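Local coordinates for mitochondrial dynamics protein MID49 (Mus musculus, PDB 4WOY) that promotes mitochondrial fission as an outer-membrane protein that recruits the dynamin-related GTPase DNM1L to the mitochondrial surface and regulates its GTPase activity, at residues 5-10 and 228-233; 19-24 and 55-60; 214-219 and 256-261; 284-287 and 291-294. The protein carries 1 engineered substitution. One frame throughout, in Å; residues are numbered along the deposited sequence.

Contact 1. Residues 5-10 and 228-233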
loop_
_atom_site.group_PDB
_atom_site.type_symbol
_atom_site.label_atom_id
_atom_site.label_comp_id
_atom_site.label_asym_id
_atom_site.label_seq_id
_atom_site.Cartn_x
_atom_site.Cartn_y
_atom_site.Cartn_z
ATOM N N ARG A 5 22.838 -3.755 -18.565
ATOM C CA ARG A 5 22.284 -4.848 -17.772
ATOM C C ARG A 5 21.079 -4.371 -16.984
ATOM O O ARG A 5 20.154 -5.127 -16.712
ATOM C CB ARG A 5 23.346 -5.442 -16.831
ATOM C CG ARG A 5 24.649 -5.778 -17.541
ATOM C CD ARG A 5 25.347 -7.026 -16.994
ATOM N NE ARG A 5 26.769 -7.014 -17.354
ATOM C CZ ARG A 5 27.729 -7.674 -16.706
ATOM N NH1 ARG A 5 27.437 -8.425 -15.647
ATOM N NH2 ARG A 5 28.990 -7.579 -17.120
ATOM N N LEU A 6 21.103 -3.106 -16.601
ATOM C CA LEU A 6 20.005 -2.546 -15.840
ATOM C C LEU A 6 18.771 -2.466 -16.707
ATOM O O LEU A 6 17.692 -2.839 -16.289
ATOM C CB LEU A 6 20.383 -1.163 -15.314
ATOM C CG LEU A 6 19.333 -0.512 -14.422
ATOM C CD1 LEU A 6 20.009 0.141 -13.224
ATOM C CD2 LEU A 6 18.492 0.477 -15.222
ATOM N N LEU A 7 18.954 -1.984 -17.931
ATOM C CA LEU A 7 17.864 -1.861 -18.894
ATOM C C LEU A 7 17.333 -3.234 -19.247
ATOM O O LEU A 7 16.123 -3.422 -19.401
ATOM C CB LEU A 7 18.331 -1.138 -20.149
ATOM C CG LEU A 7 18.709 0.342 -20.028
ATOM C CD1 LEU A 7 18.971 0.931 -21.397
ATOM C CD2 LEU A 7 17.651 1.149 -19.297
ATOM N N ALA A 8 18.255 -4.188 -19.362
ATOM C CA ALA A 8 17.902 -5.572 -19.670
ATOM C C ALA A 8 17.049 -6.205 -18.553
ATOM O O ALA A 8 16.015 -6.827 -18.812
ATOM C CB ALA A 8 19.176 -6.394 -19.919
ATOM N N PHE A 9 17.470 -6.018 -17.311
ATOM C CA PHE A 9 16.701 -6.504 -16.166
ATOM C C PHE A 9 15.311 -5.868 -16.118
ATOM O O PHE A 9 14.297 -6.548 -15.889
ATOM C CB PHE A 9 17.460 -6.230 -14.870
ATOM C CG PHE A 9 16.737 -6.677 -13.644
ATOM C CD1 PHE A 9 16.846 -7.989 -13.201
ATOM C CD2 PHE A 9 15.953 -5.788 -12.924
ATOM C CE1 PHE A 9 16.191 -8.410 -12.068
ATOM C CE2 PHE A 9 15.285 -6.195 -11.796
ATOM C CZ PHE A 9 15.403 -7.520 -11.363
ATOM N N GLU A 10 15.270 -4.561 -16.342
ATOM C CA GLU A 10 14.015 -3.829 -16.356
ATOM C C GLU A 10 13.103 -4.436 -17.445
ATOM O O GLU A 10 11.917 -4.725 -17.222
ATOM C CB GLU A 10 14.294 -2.340 -16.591
ATOM C CG GLU A 10 13.073 -1.428 -16.640
ATOM C CD GLU A 10 13.457 0.031 -16.848
ATOM O OE1 GLU A 10 13.870 0.398 -17.976
ATOM O OE2 GLU A 10 13.354 0.807 -15.878
ATOM N N ARG A 228 12.421 8.790 -11.416
ATOM C CA ARG A 228 12.294 8.399 -10.018
ATOM C C ARG A 228 11.349 7.205 -9.862
ATOM O O ARG A 228 11.731 6.194 -9.275
ATOM C CB ARG A 228 11.793 9.574 -9.168
ATOM C CG ARG A 228 12.737 10.759 -9.139
ATOM C CD ARG A 228 11.993 12.027 -8.725
ATOM N NE ARG A 228 12.817 13.230 -8.846
ATOM C CZ ARG A 228 12.895 13.973 -9.945
ATOM N NH1 ARG A 228 12.214 13.626 -11.037
ATOM N NH2 ARG A 228 13.654 15.061 -9.954
ATOM N N ARG A 229 10.137 7.316 -10.410
ATOM C CA ARG A 229 9.130 6.259 -10.278
ATOM C C ARG A 229 9.583 4.995 -10.975
ATOM O O ARG A 229 9.283 3.880 -10.546
ATOM C CB ARG A 229 7.778 6.688 -10.854
ATOM C CG ARG A 229 6.972 7.645 -10.004
ATOM C CD ARG A 229 5.842 8.215 -10.832
ATOM N NE ARG A 229 6.372 8.738 -12.097
ATOM C CZ ARG A 229 5.659 8.944 -13.203
ATOM N NH1 ARG A 229 4.358 8.672 -13.238
ATOM N NH2 ARG A 229 6.254 9.423 -14.280
ATOM N N ARG A 230 10.307 5.174 -12.064
ATOM C CA ARG A 230 10.889 4.048 -12.761
ATOM C C ARG A 230 11.917 3.336 -11.852
ATOM O O ARG A 230 11.977 2.100 -11.813
ATOM C CB ARG A 230 11.506 4.544 -14.069
ATOM C CG ARG A 230 12.243 3.514 -14.848
ATOM C CD ARG A 230 12.183 3.832 -16.335
ATOM N NE ARG A 230 13.286 3.181 -17.022
ATOM C CZ ARG A 230 13.885 3.679 -18.086
ATOM N NH1 ARG A 230 13.470 4.834 -18.595
ATOM N NH2 ARG A 230 14.896 3.017 -18.635
ATOM N N LEU A 231 12.702 4.119 -11.112
ATOM C CA LEU A 231 13.684 3.575 -10.176
ATOM C C LEU A 231 13.018 2.833 -9.015
ATOM O O LEU A 231 13.531 1.821 -8.533
ATOM C CB LEU A 231 14.601 4.684 -9.631
ATOM C CG LEU A 231 15.554 4.198 -8.523
ATOM C CD1 LEU A 231 16.547 3.195 -9.070
ATOM C CD2 LEU A 231 16.292 5.342 -7.830
ATOM N N LEU A 232 11.892 3.349 -8.542
ATOM C CA LEU A 232 11.211 2.671 -7.447
ATOM C C LEU A 232 10.781 1.259 -7.907
ATOM O O LEU A 232 10.920 0.285 -7.155
ATOM C CB LEU A 232 10.017 3.499 -6.933
ATOM C CG LEU A 232 9.042 2.819 -5.971
ATOM C CD1 LEU A 232 9.738 2.336 -4.688
ATOM C CD2 LEU A 232 7.920 3.787 -5.656
ATOM N N LEU A 233 10.300 1.152 -9.145
ATOM C CA LEU A 233 9.861 -0.145 -9.685
ATOM C C LEU A 233 11.023 -1.129 -9.836
ATOM O O LEU A 233 10.873 -2.311 -9.548
ATOM C CB LEU A 233 9.153 0.045 -11.021
ATOM C CG LEU A 233 7.718 0.500 -10.796
ATOM C CD1 LEU A 233 7.083 1.019 -12.094
ATOM C CD2 LEU A 233 6.899 -0.627 -10.197
#
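E10 and R230 meet across two helices with their side chains at about a right angle, in a salt bridge that accounts for most of the surface they bury. The acid chain is fully extended, CG anti to the backbone N (chi1 180°), and reaches across to R230, whose own chain runs straight from CG to NE. NE of R230 gives the shorter and straighter bond, 2.6 Å to OE2 of E10, close to the guanidinium plane and on the syn side of the carboxylate, somewhat out of its plane. The second link, NH2 of R230 to OE1 of E10 at 2.9 Å, is weak because its N-H...O angle is only 123°: the two planar groups stand 49° apart, which rules out a flat two-pronged pairing. The packing is tight here, with OE2 of E10 also 3.1 Å from CG of R230. Toward the partly exposed L7 it loosens: this side chain only brings CD2 to the edge of the guanidinium, 3.4 Å from NH2 of R230. E269 supplies a second carboxylate to R230, so the arginine probably shares its charge between two acids. L6, F9 and E10 pack on L234. Together these contacts form an interhelical salt bridge flanked by apolar packing, which docks N-terminal helix 2-14 onto helix 228-241.

Contact 2. Residues 19-24 and 55-60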
loop_
_atom_site.group_PDB
_atom_site.type_symbol
_atom_site.label_atom_id
_atom_site.label_comp_id
_atom_site.label_asym_id
_atom_site.label_seq_id
_atom_site.Cartn_x
_atom_site.Cartn_y
_atom_site.Cartn_z
ATOM N N ALA A 19 -1.134 -6.047 -22.482
ATOM C CA ALA A 19 -2.313 -6.899 -22.448
ATOM C C ALA A 19 -2.626 -7.317 -21.012
ATOM O O ALA A 19 -3.786 -7.341 -20.591
ATOM C CB ALA A 19 -2.135 -8.121 -23.351
ATOM N N HIS A 20 -1.584 -7.639 -20.262
ATOM C CA HIS A 20 -1.771 -8.081 -18.885
ATOM C C HIS A 20 -2.232 -6.923 -17.994
ATOM O O HIS A 20 -3.072 -7.120 -17.100
ATOM C CB HIS A 20 -0.472 -8.700 -18.354
ATOM C CG HIS A 20 -0.069 -9.958 -19.069
ATOM N ND1 HIS A 20 1.159 -10.561 -18.894
ATOM C CD2 HIS A 20 -0.740 -10.727 -19.964
ATOM C CE1 HIS A 20 1.234 -11.637 -19.656
ATOM N NE2 HIS A 20 0.093 -11.763 -20.313
ATOM N N VAL A 21 -1.713 -5.721 -18.257
ATOM C CA VAL A 21 -2.115 -4.532 -17.502
ATOM C C VAL A 21 -3.575 -4.201 -17.785
ATOM O O VAL A 21 -4.359 -3.955 -16.866
ATOM C CB VAL A 21 -1.215 -3.285 -17.813
ATOM C CG1 VAL A 21 -1.815 -1.997 -17.218
ATOM C CG2 VAL A 21 0.193 -3.507 -17.299
ATOM N N THR A 22 -3.943 -4.226 -19.057
ATOM C CA THR A 22 -5.314 -3.916 -19.463
ATOM C C THR A 22 -6.322 -4.907 -18.897
ATOM O O THR A 22 -7.436 -4.525 -18.486
ATOM C CB THR A 22 -5.429 -3.894 -20.994
ATOM O OG1 THR A 22 -4.478 -2.955 -21.504
ATOM C CG2 THR A 22 -6.810 -3.450 -21.427
ATOM N N LEU A 23 -5.913 -6.176 -18.890
ATOM C CA LEU A 23 -6.738 -7.276 -18.386
ATOM C C LEU A 23 -6.945 -7.206 -16.875
ATOM O O LEU A 23 -8.045 -7.448 -16.358
ATOM C CB LEU A 23 -6.115 -8.647 -18.744
ATOM C CG LEU A 23 -6.811 -9.832 -18.089
ATOM C CD1 LEU A 23 -8.343 -9.870 -18.517
ATOM C CD2 LEU A 23 -6.018 -11.130 -18.231
ATOM N N ALA A 24 -5.875 -6.855 -16.179
ATOM C CA ALA A 24 -5.885 -6.803 -14.738
ATOM C C ALA A 24 -6.821 -5.694 -14.249
ATOM O O ALA A 24 -7.636 -5.906 -13.340
ATOM C CB ALA A 24 -4.476 -6.588 -14.216
ATOM N N GLY A 55 -3.626 1.614 -6.721
ATOM C CA GLY A 55 -2.327 1.024 -6.469
ATOM C C GLY A 55 -1.417 1.162 -7.680
ATOM O O GLY A 55 -1.791 1.787 -8.682
ATOM N N PRO A 56 -0.206 0.589 -7.587
ATOM C CA PRO A 56 0.822 0.697 -8.626
ATOM C C PRO A 56 0.347 0.204 -9.992
ATOM O O PRO A 56 0.870 0.659 -11.022
ATOM C CB PRO A 56 1.950 -0.187 -8.091
ATOM C CG PRO A 56 1.792 -0.108 -6.597
ATOM C CD PRO A 56 0.295 -0.111 -6.388
ATOM N N LEU A 57 -0.613 -0.714 -10.013
ATOM C CA LEU A 57 -1.160 -1.163 -11.295
ATOM C C LEU A 57 -1.803 0.003 -12.052
ATOM O O LEU A 57 -1.632 0.140 -13.261
ATOM C CB LEU A 57 -2.194 -2.270 -11.098
ATOM C CG LEU A 57 -3.067 -2.488 -12.337
ATOM C CD1 LEU A 57 -2.241 -3.078 -13.488
ATOM C CD2 LEU A 57 -4.278 -3.362 -12.017
ATOM N N TYR A 58 -2.526 0.844 -11.314
ATOM C CA TYR A 58 -3.223 1.995 -11.886
ATOM C C TYR A 58 -2.379 3.250 -12.008
ATOM O O TYR A 58 -2.617 4.056 -12.892
ATOM C CB TYR A 58 -4.479 2.331 -11.057
ATOM C CG TYR A 58 -5.590 1.319 -11.214
ATOM C CD1 TYR A 58 -5.598 0.142 -10.474
ATOM C CD2 TYR A 58 -6.608 1.524 -12.127
ATOM C CE1 TYR A 58 -6.605 -0.805 -10.627
ATOM C CE2 TYR A 58 -7.621 0.579 -12.297
ATOM C CZ TYR A 58 -7.612 -0.580 -11.541
ATOM O OH TYR A 58 -8.613 -1.513 -11.702
ATOM N N ASP A 59 -1.411 3.430 -11.120
ATOM C CA ASP A 59 -0.707 4.703 -11.063
ATOM C C ASP A 59 0.539 4.671 -11.910
ATOM O O ASP A 59 1.614 4.291 -11.454
ATOM C CB ASP A 59 -0.350 5.038 -9.624
ATOM C CG ASP A 59 -1.567 5.281 -8.783
ATOM O OD1 ASP A 59 -2.529 5.880 -9.308
ATOM O OD2 ASP A 59 -1.569 4.849 -7.612
ATOM N N GLY A 60 0.383 5.095 -13.150
ATOM C CA GLY A 60 1.447 4.994 -14.119
ATOM C C GLY A 60 1.614 3.548 -14.536
ATOM O O GLY A 60 1.223 2.617 -13.827
#
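V21 and L57 bring their backbones to a CA-CA distance of 7.1 Å, where helix 18-42 passes a turn whose residues 56-58 have helical backbone angles. That turn belongs to the loop after strand 52-54 in the nucleotidyltransferase-like fold. G55 leads into it with a backbone shape (phi 108°) that leaves no room for a CB, and its carbonyl O accepts from two amides, Y58 N at 2.9 Å and D59 N at 3.0 Å, which closes the turn. The CB of L57 points toward the helix. Its CG lies anti to the backbone N (chi1 164°), and each methyl of its fork meets one of V21 and A24, an i, i+3 pair on the helix; all three residues are buried and the contact is purely apolar. The V21 and L57 side chains run alongside each other with opposite senses. L57 also touches K25 and V69, linking the helix to strand 69-74, while Y58 touches K25 and A28 further along the same helix. D59 OD2 is hydrogen-bonded to Y210 OH. Each branch of the leucine has its own partner: CD1 of L57 lies 3.9 Å from CG1 of V21, and CD2 of L57 lies 3.9 Å from CB of A24.

Contact 3. Residues 214-219 and 256-261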
loop_
_atom_site.group_PDB
_atom_site.type_symbol
_atom_site.label_atom_id
_atom_site.label_comp_id
_atom_site.label_asym_id
_atom_site.label_seq_id
_atom_site.Cartn_x
_atom_site.Cartn_y
_atom_site.Cartn_z
ATOM N N THR A 214 2.906 8.880 -3.968
ATOM C CA THR A 214 2.902 8.723 -5.419
ATOM C C THR A 214 2.579 10.052 -6.102
ATOM O O THR A 214 3.056 10.298 -7.199
ATOM C CB THR A 214 1.935 7.616 -5.903
ATOM O OG1 THR A 214 0.587 8.079 -5.855
ATOM C CG2 THR A 214 2.083 6.362 -5.047
ATOM N N ALA A 215 1.801 10.920 -5.458
ATOM C CA ALA A 215 1.561 12.249 -6.031
ATOM C C ALA A 215 2.856 13.052 -6.084
ATOM O O ALA A 215 3.107 13.777 -7.057
ATOM C CB ALA A 215 0.513 12.999 -5.250
ATOM N N ARG A 216 3.674 12.909 -5.046
ATOM C CA ARG A 216 4.941 13.621 -4.965
ATOM C C ARG A 216 5.926 13.133 -6.046
ATOM O O ARG A 216 6.552 13.925 -6.746
ATOM C CB ARG A 216 5.546 13.448 -3.568
ATOM C CG ARG A 216 6.833 14.223 -3.338
ATOM C CD ARG A 216 6.647 15.689 -3.707
ATOM N NE ARG A 216 7.829 16.496 -3.425
ATOM C CZ ARG A 216 8.046 17.716 -3.925
ATOM N NH1 ARG A 216 7.162 18.276 -4.745
ATOM N NH2 ARG A 216 9.151 18.381 -3.604
ATOM N N LEU A 217 6.030 11.817 -6.183
ATOM C CA LEU A 217 6.910 11.209 -7.161
ATOM C C LEU A 217 6.479 11.548 -8.579
ATOM O O LEU A 217 7.319 11.814 -9.437
ATOM C CB LEU A 217 6.944 9.691 -6.975
ATOM C CG LEU A 217 7.764 9.310 -5.752
ATOM C CD1 LEU A 217 7.716 7.826 -5.509
ATOM C CD2 LEU A 217 9.198 9.814 -5.909
ATOM N N ARG A 218 5.173 11.510 -8.824
ATOM C CA ARG A 218 4.632 11.909 -10.104
ATOM C C ARG A 218 4.909 13.390 -10.342
ATOM O O ARG A 218 5.296 13.780 -11.432
ATOM C CB ARG A 218 3.133 11.635 -10.176
ATOM C CG ARG A 218 2.492 12.213 -11.437
ATOM C CD ARG A 218 1.096 11.678 -11.693
ATOM N NE ARG A 218 1.039 10.220 -11.653
ATOM C CZ ARG A 218 0.449 9.525 -10.684
ATOM N NH1 ARG A 218 -0.139 10.162 -9.672
ATOM N NH2 ARG A 218 0.444 8.197 -10.731
ATOM N N ALA A 219 4.747 14.200 -9.301
ATOM C CA ALA A 219 4.972 15.642 -9.419
ATOM C C ALA A 219 6.408 15.951 -9.803
ATOM O O ALA A 219 6.667 16.772 -10.692
ATOM C CB ALA A 219 4.628 16.329 -8.144
ATOM N N VAL A 256 13.432 5.627 0.166
ATOM C CA VAL A 256 14.741 5.759 -0.454
ATOM C C VAL A 256 14.663 6.688 -1.632
ATOM O O VAL A 256 15.503 7.559 -1.776
ATOM C CB VAL A 256 15.302 4.428 -0.943
ATOM C CG1 VAL A 256 16.642 4.679 -1.609
ATOM C CG2 VAL A 256 15.459 3.443 0.224
ATOM N N VAL A 257 13.668 6.487 -2.491
ATOM C CA VAL A 257 13.544 7.304 -3.699
ATOM C C VAL A 257 13.073 8.731 -3.390
ATOM O O VAL A 257 13.474 9.677 -4.063
ATOM C CB VAL A 257 12.611 6.642 -4.725
ATOM C CG1 VAL A 257 12.385 7.579 -5.950
ATOM C CG2 VAL A 257 13.214 5.309 -5.160
ATOM N N LEU A 258 12.249 8.898 -2.361
ATOM C CA LEU A 258 11.892 10.251 -1.940
ATOM C C LEU A 258 13.124 11.004 -1.439
ATOM O O LEU A 258 13.278 12.178 -1.705
ATOM C CB LEU A 258 10.799 10.225 -0.867
ATOM C CG LEU A 258 9.405 9.972 -1.465
ATOM C CD1 LEU A 258 8.360 9.712 -0.402
ATOM C CD2 LEU A 258 8.982 11.138 -2.361
ATOM N N HIS A 259 14.006 10.322 -0.724
ATOM C CA HIS A 259 15.208 10.951 -0.207
ATOM C C HIS A 259 16.138 11.413 -1.323
ATOM O O HIS A 259 16.572 12.562 -1.339
ATOM C CB HIS A 259 15.946 9.988 0.724
ATOM C CG HIS A 259 17.169 10.576 1.354
ATOM N ND1 HIS A 259 18.432 10.420 0.822
ATOM C CD2 HIS A 259 17.322 11.329 2.468
ATOM C CE1 HIS A 259 19.310 11.046 1.583
ATOM N NE2 HIS A 259 18.663 11.602 2.591
ATOM N N LEU A 260 16.440 10.523 -2.261
ATOM C CA LEU A 260 17.296 10.881 -3.390
ATOM C C LEU A 260 16.530 11.796 -4.324
ATOM O O LEU A 260 17.054 12.819 -4.763
ATOM C CB LEU A 260 17.757 9.641 -4.165
ATOM C CG LEU A 260 18.376 8.453 -3.429
ATOM C CD1 LEU A 260 18.906 7.433 -4.408
ATOM C CD2 LEU A 260 19.477 8.917 -2.522
ATOM N N GLY A 261 15.267 11.437 -4.575
ATOM C CA GLY A 261 14.431 12.145 -5.532
ATOM C C GLY A 261 14.172 13.592 -5.179
ATOM O O GLY A 261 14.020 14.432 -6.080
#
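L217 and L258 bury the most surface here, and V257 joins them in a small apolar core between helix 210-224 and helix 250-261. This is helix-on-helix packing, in which helix 250-261 of the Mab-21-type HhH/H2TH-like helical part lies against helix 210-224. The two short segments run in roughly the same direction, 37° apart, and their axes come no closer than 10.9 Å, a spacing bridged by long side chains. Both leucines have CG anti to the carbonyl carbon (chi1 -74° for L217, -78° for L258), which swings their ends into the gap although neither CB is aimed straight at the other helix. There the two side chains pass at a slant, CD2 of L217 lying 3.8 Å from CD2 of L258. The same methyl of L217 also reaches V257, whose CG1 stands 3.9 Å from it; these two side chains cross at about a right angle. L232 and R229 touch L217, and L235 and R228 touch V257, so helix 228-241 closes this core as a third wall. R216 borders it with its aliphatic part, while a bend at its second torsion lets the charged end turn to E262, where NE forms a salt bridge. One methyl thus lies against both neighbours on the opposite helix: CD2 of L258 is 3.9 Å from CG of R216 and 4.0 Å from CG of L217.

Contact 4. Residues 284-287 and 291-294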
loop_
_atom_site.group_PDB
_atom_site.type_symbol
_atom_site.label_atom_id
_atom_site.label_comp_id
_atom_site.label_asym_id
_atom_site.label_seq_id
_atom_site.Cartn_x
_atom_site.Cartn_y
_atom_site.Cartn_z
ATOM N N VAL A 284 22.075 0.708 2.573
ATOM C CA VAL A 284 23.110 0.106 3.399
ATOM C C VAL A 284 23.462 1.002 4.590
ATOM O O VAL A 284 23.660 0.519 5.707
ATOM C CB VAL A 284 24.387 -0.188 2.565
ATOM C CG1 VAL A 284 25.615 -0.311 3.451
ATOM C CG2 VAL A 284 24.219 -1.468 1.743
ATOM N N GLY A 285 23.473 2.310 4.366
ATOM C CA GLY A 285 23.732 3.260 5.434
ATOM C C GLY A 285 22.595 3.250 6.443
ATOM O O GLY A 285 22.829 3.231 7.642
ATOM N N SER A 286 21.360 3.245 5.942
ATOM C CA SER A 286 20.176 3.197 6.790
ATOM C C SER A 286 20.162 1.944 7.648
ATOM O O SER A 286 19.753 1.976 8.812
ATOM C CB SER A 286 18.904 3.220 5.944
ATOM O OG SER A 286 18.909 4.301 5.015
ATOM N N LEU A 287 20.629 0.845 7.061
ATOM C CA LEU A 287 20.652 -0.440 7.739
ATOM C C LEU A 287 21.638 -0.478 8.891
ATOM O O LEU A 287 21.318 -0.988 9.968
ATOM C CB LEU A 287 20.990 -1.549 6.746
ATOM C CG LEU A 287 19.886 -2.004 5.811
ATOM C CD1 LEU A 287 20.459 -2.802 4.650
ATOM C CD2 LEU A 287 18.939 -2.856 6.601
ATOM N N SER A 291 17.826 2.757 10.833
ATOM C CA SER A 291 16.823 3.803 10.748
ATOM C C SER A 291 16.482 4.163 9.301
ATOM O O SER A 291 17.331 4.607 8.542
ATOM C CB SER A 291 17.305 5.044 11.498
ATOM O OG SER A 291 16.424 6.131 11.271
ATOM N N LEU A 292 15.227 3.972 8.933
ATOM C CA LEU A 292 14.706 4.409 7.648
ATOM C C LEU A 292 13.357 5.075 7.887
ATOM O O LEU A 292 12.321 4.411 7.849
ATOM C CB LEU A 292 14.555 3.231 6.684
ATOM C CG LEU A 292 14.102 3.600 5.273
ATOM C CD1 LEU A 292 15.104 4.562 4.679
ATOM C CD2 LEU A 292 13.923 2.353 4.387
ATOM N N PRO A 293 13.369 6.372 8.213
ATOM C CA PRO A 293 12.129 7.082 8.575
ATOM C C PRO A 293 11.217 7.386 7.379
ATOM O O PRO A 293 11.729 7.510 6.280
ATOM C CB PRO A 293 12.640 8.374 9.227
ATOM C CG PRO A 293 14.049 8.541 8.749
ATOM C CD PRO A 293 14.585 7.178 8.430
ATOM N N CYS A 294 9.900 7.503 7.582
ATOM C CA CYS A 294 9.003 7.909 6.479
ATOM C C CYS A 294 9.198 9.354 6.118
ATOM O O CYS A 294 9.231 10.203 6.990
ATOM C CB CYS A 294 7.530 7.727 6.811
ATOM S SG CYS A 294 6.854 6.190 6.407
#
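S286 O accepts a hydrogen bond from S291 N, five residues on, at 2.9 Å, and this link draws the end of helix 272-288 against the chain that leaves it in extended form. The N-H...O angle is 151°, and the donor sits 20° out of the carbonyl plane. Most of the buried surface belongs to S286, whose CB is directed toward the departing chain. Its CB lies 3.3 Å from S291 O, so one serine is bonded through its carbonyl and touched through its CB by the same partner residue. OG of S286 takes the position anti to the carbonyl carbon (chi1 -52°), beside its own backbone N. From there it is hydrogen-bonded one turn back to F282 O, and OG of S286 also lies 3.8 Å from CD1 of L292. L292 has its CG anti to the backbone N and packs on L303, which L287 of the helix touches as well; the helix end and the exit chain thus share an apolar neighbour. From L292 on, the chain joins a short, weakly bonded strand pairing: L292 is backbone-bonded to L302 and C294 to V300, while N301 OD1 accepts from L292 N. With its hydroxyl engaged inside the helix, S286 can lie against an aliphatic methyl without leaving a buried polar group unpaired, and the tie across the turn is left to the backbone.

How the contacts relate
Contacts 1 and 3 are closely joined: their centres are 15 Å apart, helices 210-224, 228-241 and 250-261 that carry them follow one another in the chain, and R228 NE probably donates to G261 O at 3.2 Å, while R229 CG packs 3.7 Å from L217 CB. Contact 2 lies in the nucleotidyltransferase-like part and reaches contact 3 through D59 CB, 3.4 Å from R218 NH2, although their centres are about 20 Å apart. Helices 2-14 and 18-42, which carry one segment each of contacts 1 and 2, are consecutive. Contact 4 comes within about 5 Å of contact 3 at the nearest atoms and is about 30 Å, centre to centre, from contact 2.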